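Local coordinates for lactate racemase (Thermoanaerobacterium thermosaccharolyticum, PDB 2YJG), which interconverts the D- and L-isomers of lactate with the help of a nickel pincer cofactor, at residues V372-T376 with M389-L395; P338-M342 with A364-I368. One frame throughout, in Å; residues are numbered along the deposited sequence.

Contact 1. Residues V372-T376 with M389-L395; sequences VIMVT and MTPAKDL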
loop_
_atom_site.group_PDB
_atom_site.type_symbol
_atom_site.label_atom_id
_atom_site.label_comp_id
_atom_site.label_asym_id
_atom_site.label_seq_id
_atom_site.Cartn_x
_atom_site.Cartn_y
_atom_site.Cartn_z
ATOM N N VAL A 372 2.164 -26.242 -37.138
ATOM C CA VAL A 372 2.276 -24.887 -36.657
ATOM C C VAL A 372 3.693 -24.419 -36.902
ATOM O O VAL A 372 4.700 -25.180 -36.673
ATOM C CB VAL A 372 1.883 -24.777 -35.189
ATOM C CG1 VAL A 372 2.121 -23.343 -34.645
ATOM C CG2 VAL A 372 0.415 -25.204 -35.011
ATOM N N ILE A 373 3.768 -23.221 -37.457
ATOM C CA ILE A 373 5.035 -22.534 -37.679
ATOM C C ILE A 373 5.052 -21.321 -36.796
ATOM O O ILE A 373 4.119 -20.507 -36.829
ATOM C CB ILE A 373 5.257 -22.087 -39.174
ATOM C CG1 ILE A 373 5.371 -23.303 -40.065
ATOM C CG2 ILE A 373 6.531 -21.195 -39.310
ATOM C CD1 ILE A 373 5.048 -23.071 -41.475
ATOM N N MET A 374 6.083 -21.182 -35.971
ATOM C CA MET A 374 6.144 -20.005 -35.124
ATOM C C MET A 374 7.252 -19.021 -35.604
ATOM O O MET A 374 8.416 -19.373 -35.723
ATOM C CB MET A 374 6.357 -20.360 -33.649
ATOM C CG MET A 374 5.273 -21.176 -32.979
ATOM S SD MET A 374 5.499 -21.272 -31.191
ATOM C CE MET A 374 4.930 -19.714 -30.707
ATOM N N VAL A 375 6.853 -17.794 -35.873
ATOM C CA VAL A 375 7.757 -16.649 -36.016
ATOM C C VAL A 375 7.933 -16.073 -34.636
ATOM O O VAL A 375 7.010 -15.529 -34.041
ATOM C CB VAL A 375 7.171 -15.565 -37.035
ATOM C CG1 VAL A 375 8.005 -14.257 -37.098
ATOM C CG2 VAL A 375 6.993 -16.197 -38.465
ATOM N N THR A 376 9.180 -16.151 -34.143
ATOM C CA THR A 376 9.485 -15.927 -32.771
ATOM C C THR A 376 10.964 -15.577 -32.634
ATOM O O THR A 376 11.707 -15.800 -33.538
ATOM C CB THR A 376 9.124 -17.184 -31.959
ATOM O OG1 THR A 376 9.102 -16.833 -30.600
ATOM C CG2 THR A 376 10.093 -18.329 -32.189
ATOM N N MET A 389 6.884 -28.132 -33.407
ATOM C CA MET A 389 6.545 -27.046 -34.284
ATOM C C MET A 389 7.801 -26.669 -35.111
ATOM O O MET A 389 8.862 -27.321 -34.971
ATOM C CB MET A 389 6.008 -25.902 -33.474
ATOM C CG MET A 389 4.717 -26.272 -32.854
ATOM S SD MET A 389 4.026 -24.935 -31.975
ATOM C CE MET A 389 5.037 -24.901 -30.464
ATOM N N THR A 390 7.666 -25.695 -36.015
ATOM C CA THR A 390 8.780 -25.280 -36.859
ATOM C C THR A 390 8.964 -23.797 -36.668
ATOM O O THR A 390 8.001 -22.983 -36.872
ATOM C CB THR A 390 8.517 -25.550 -38.338
ATOM O OG1 THR A 390 8.213 -26.911 -38.533
ATOM C CG2 THR A 390 9.708 -25.145 -39.195
ATOM N N PRO A 391 10.172 -23.412 -36.252
ATOM C CA PRO A 391 10.470 -21.999 -36.105
ATOM C C PRO A 391 10.724 -21.340 -37.474
ATOM O O PRO A 391 11.160 -22.013 -38.418
ATOM C CB PRO A 391 11.745 -22.007 -35.284
ATOM C CG PRO A 391 12.407 -23.312 -35.638
ATOM C CD PRO A 391 11.361 -24.259 -36.063
ATOM N N ALA A 392 10.435 -20.055 -37.562
ATOM C CA ALA A 392 10.769 -19.261 -38.768
ATOM C C ALA A 392 11.241 -17.891 -38.358
ATOM O O ALA A 392 10.773 -17.350 -37.340
ATOM C CB ALA A 392 9.573 -19.161 -39.706
ATOM N N LYS A 393 12.203 -17.320 -39.107
ATOM C CA LYS A 393 12.755 -16.024 -38.704
ATOM C C LYS A 393 11.841 -14.858 -38.987
ATOM O O LYS A 393 11.920 -13.816 -38.336
ATOM C CB LYS A 393 14.167 -15.794 -39.310
ATOM C CG LYS A 393 14.251 -14.858 -40.536
ATOM C CD LYS A 393 15.688 -14.937 -41.240
ATOM C CE LYS A 393 15.654 -15.595 -42.606
ATOM N NZ LYS A 393 17.025 -15.552 -43.247
ATOM N N ASP A 394 10.979 -15.000 -39.988
ATOM C CA ASP A 394 10.074 -13.946 -40.342
ATOM C C ASP A 394 8.906 -14.524 -41.116
ATOM O O ASP A 394 8.893 -15.706 -41.465
ATOM C CB ASP A 394 10.835 -12.805 -41.151
ATOM C CG ASP A 394 11.503 -13.299 -42.439
ATOM O OD1 ASP A 394 10.954 -14.174 -43.113
ATOM O OD2 ASP A 394 12.608 -12.779 -42.819
ATOM N N LEU A 395 7.929 -13.688 -41.416
ATOM C CA LEU A 395 6.717 -14.159 -42.059
ATOM C C LEU A 395 6.965 -14.665 -43.478
ATOM O O LEU A 395 6.345 -15.613 -43.936
ATOM C CB LEU A 395 5.650 -13.048 -42.023
ATOM C CG LEU A 395 5.003 -12.754 -40.655
ATOM C CD1 LEU A 395 4.339 -11.449 -40.643
ATOM C CD2 LEU A 395 3.987 -13.885 -40.291
HETATM O O HOH W 1 5.342 -27.603 -38.378
HETATM O O HOH W 2 13.162 -14.756 -35.634
#

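Contact 2. Residues P338-M342 with A364-I368; sequences PQDVM and ARILI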
loop_
_atom_site.group_PDB
_atom_site.type_symbol
_atom_site.label_atom_id
_atom_site.label_comp_id
_atom_site.label_asym_id
_atom_site.label_seq_id
_atom_site.Cartn_x
_atom_site.Cartn_y
_atom_site.Cartn_z
ATOM N N PRO A 338 2.747 -35.309 -30.964
ATOM C CA PRO A 338 1.595 -34.742 -30.268
ATOM C C PRO A 338 0.497 -35.742 -29.830
ATOM O O PRO A 338 -0.171 -35.475 -28.802
ATOM C CB PRO A 338 1.048 -33.715 -31.262
ATOM C CG PRO A 338 2.252 -33.398 -32.190
ATOM C CD PRO A 338 3.134 -34.580 -32.185
ATOM N N GLN A 339 0.251 -36.809 -30.610
ATOM C CA GLN A 339 -0.742 -37.791 -30.246
ATOM C C GLN A 339 -0.312 -38.462 -28.924
ATOM O O GLN A 339 -1.167 -38.745 -28.091
ATOM C CB GLN A 339 -0.900 -38.895 -31.287
ATOM C CG GLN A 339 -1.952 -39.882 -30.932
ATOM C CD GLN A 339 -3.324 -39.260 -30.872
ATOM O OE1 GLN A 339 -4.055 -39.342 -29.838
ATOM N NE2 GLN A 339 -3.723 -38.633 -31.962
ATOM N N ASP A 340 0.998 -38.640 -28.729
ATOM C CA ASP A 340 1.524 -39.243 -27.475
ATOM C C ASP A 340 1.164 -38.290 -26.284
ATOM O O ASP A 340 0.664 -38.718 -25.266
ATOM C CB ASP A 340 3.024 -39.446 -27.613
ATOM C CG ASP A 340 3.608 -40.400 -26.589
ATOM O OD1 ASP A 340 2.893 -41.281 -26.097
ATOM O OD2 ASP A 340 4.803 -40.235 -26.283
ATOM N N VAL A 341 1.393 -36.995 -26.467
ATOM C CA VAL A 341 1.084 -36.005 -25.473
ATOM C C VAL A 341 -0.371 -36.067 -25.098
ATOM O O VAL A 341 -0.693 -36.156 -23.893
ATOM C CB VAL A 341 1.481 -34.576 -25.904
ATOM C CG1 VAL A 341 0.898 -33.525 -24.887
ATOM C CG2 VAL A 341 3.037 -34.524 -26.162
ATOM N N MET A 342 -1.265 -36.082 -26.102
ATOM C CA MET A 342 -2.662 -36.158 -25.879
ATOM C C MET A 342 -3.044 -37.425 -25.107
ATOM O O MET A 342 -3.781 -37.379 -24.139
ATOM C CB MET A 342 -3.374 -36.112 -27.196
ATOM C CG MET A 342 -4.854 -36.139 -27.173
ATOM S SD MET A 342 -5.653 -34.835 -26.247
ATOM C CE MET A 342 -5.512 -33.481 -27.522
ATOM N N ALA A 364 -1.516 -29.903 -28.126
ATOM C CA ALA A 364 -1.523 -31.210 -28.751
ATOM C C ALA A 364 -2.745 -31.421 -29.678
ATOM O O ALA A 364 -2.604 -31.937 -30.751
ATOM C CB ALA A 364 -1.348 -32.413 -27.690
ATOM N N ARG A 365 -3.926 -31.008 -29.264
ATOM C CA ARG A 365 -5.138 -31.106 -30.113
ATOM C C ARG A 365 -4.836 -30.422 -31.466
ATOM O O ARG A 365 -5.077 -30.991 -32.541
ATOM C CB ARG A 365 -6.342 -30.459 -29.427
ATOM C CG ARG A 365 -7.567 -30.513 -30.236
ATOM C CD ARG A 365 -8.673 -29.779 -29.602
ATOM N NE ARG A 365 -8.525 -28.321 -29.808
ATOM C CZ ARG A 365 -8.890 -27.384 -28.952
ATOM N NH1 ARG A 365 -9.383 -27.674 -27.740
ATOM N NH2 ARG A 365 -8.675 -26.121 -29.266
ATOM N N ILE A 366 -4.235 -29.222 -31.421
ATOM C CA ILE A 366 -3.907 -28.501 -32.668
ATOM C C ILE A 366 -2.929 -29.237 -33.529
ATOM O O ILE A 366 -3.194 -29.473 -34.661
ATOM C CB ILE A 366 -3.410 -27.083 -32.366
ATOM C CG1 ILE A 366 -4.516 -26.374 -31.659
ATOM C CG2 ILE A 366 -3.065 -26.271 -33.668
ATOM C CD1 ILE A 366 -4.073 -25.024 -31.079
ATOM N N LEU A 367 -1.819 -29.663 -32.958
ATOM C CA LEU A 367 -0.742 -30.244 -33.671
ATOM C C LEU A 367 -1.016 -31.647 -34.198
ATOM O O LEU A 367 -0.232 -32.184 -35.009
ATOM C CB LEU A 367 0.505 -30.225 -32.764
ATOM C CG LEU A 367 1.068 -28.913 -32.247
ATOM C CD1 LEU A 367 2.325 -29.139 -31.338
ATOM C CD2 LEU A 367 1.447 -28.049 -33.430
ATOM N N ILE A 368 -2.067 -32.297 -33.703
ATOM C CA ILE A 368 -2.443 -33.604 -34.231
ATOM C C ILE A 368 -3.057 -33.460 -35.602
ATOM O O ILE A 368 -2.839 -34.340 -36.407
ATOM C CB ILE A 368 -3.438 -34.366 -33.320
ATOM C CG1 ILE A 368 -2.721 -34.804 -32.030
ATOM C CG2 ILE A 368 -4.006 -35.636 -34.043
ATOM C CD1 ILE A 368 -3.704 -35.167 -30.964
#

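Contact 1. Residues V372-T376 with M389-L395
I373 and T390 pair as neighbours of two parallel strands, the axes of 372-375 and 390-392 running at 34° to each other. Three backbone hydrogen bonds fix the register. T390 N donates to V372 O at 3.1 Å. M374 N donates to T390 O and A392 N to M374 O, both at 2.8 Å. T390 O also takes a CA-H...O contact from I373. One water donates to V372 O and bonds to T390 OG1, while another donates to both T376 O and K393 O.

Apolar packing forms two groups. In one, on the side of the M374 side chain, M389 lies alongside V372, its SD 3.6 Å from V372 CG1. Its chain bends at chi3 (-76°), and its CE meets M374 SD at 3.7 Å. An alanine in place of M389 would remove this thioether and probably leave V372 CG1 and M374 SD without their apolar cover from segment 389-395. On the face of I373, V375 and A392, A392 CB sits 3.7 Å from I373 CG2, and V375 CG2 reaches D394 O at 3.6 Å. Here helix 395-405 covers I373, V375 and A392 through A398, and D394, its N-cap, bonds through OD1 to E397 N.

With helix 381-386 between them, the strands form a beta-alpha-beta unit. Strand 390-392 is an edge strand, within this chain, of the parallel sheet in the C-terminal domain, and 371-375 continues that sheet inward through backbone bonds to I313 and I315.

Contact 2. Residues P338-M342 with A364-I368
Two helices of the C-terminal domain pack here in a roughly antiparallel pair: the axes of 338-342 and 364-368 run at 146° and approach to 8.5 Å. The small side chain of A364 is consistent with this approach, its CB standing 3.5 Å from P338 O and 3.8 Å from V341 CG1. P338 O accepts the helical bond from M342 N, and the A364 methyl only packs against it. The P338 ring lies across L367 at about a right angle, its CG 3.7 Å from L367 CB. The end of the I368 side chain reaches helix 338-342, its CD1 meeting M342 CB at 3.9 Å, the two side chains again crossing near a right angle. M342 starts with CG opposite its backbone N (chi1 -178°), then bends at chi2 and chi3, which carries CE over to the backbone of R365, 3.5 Å from R365 CA, and to R365 CB. The guanidinium of R365 leaves this interface and forms a salt bridge with E304 through NH2.

Around the pair, F332 of helix 326-333 touches both V341 and L367. Beyond the second helix, I366 packs on M300 and T301 of helix 293-305 and on V372 of strand 371-375, which places 364-368 between helix 338-346 and the sheet.

Contacts 1 and 2 lie with centres 18 Å apart in the C-terminal domain, on the same side of the chain's centre. Along the chain they come in series: helix 338-346 and helix 357-369 pair first, and strand 371-375 follows almost at once to pair with 390-392. The two contacts also touch directly. L367 CD2 of contact 2 lies 3.4 Å from V372 CG2 and 3.8 Å from M389 CG, both of contact 1, so one leucine meets both segments of contact 1. Helix 357-369, which supplies a segment of contact 2 and leads into strand 371-375, joins the two, and the apolar packing probably continues from the helix pair to the strand pair.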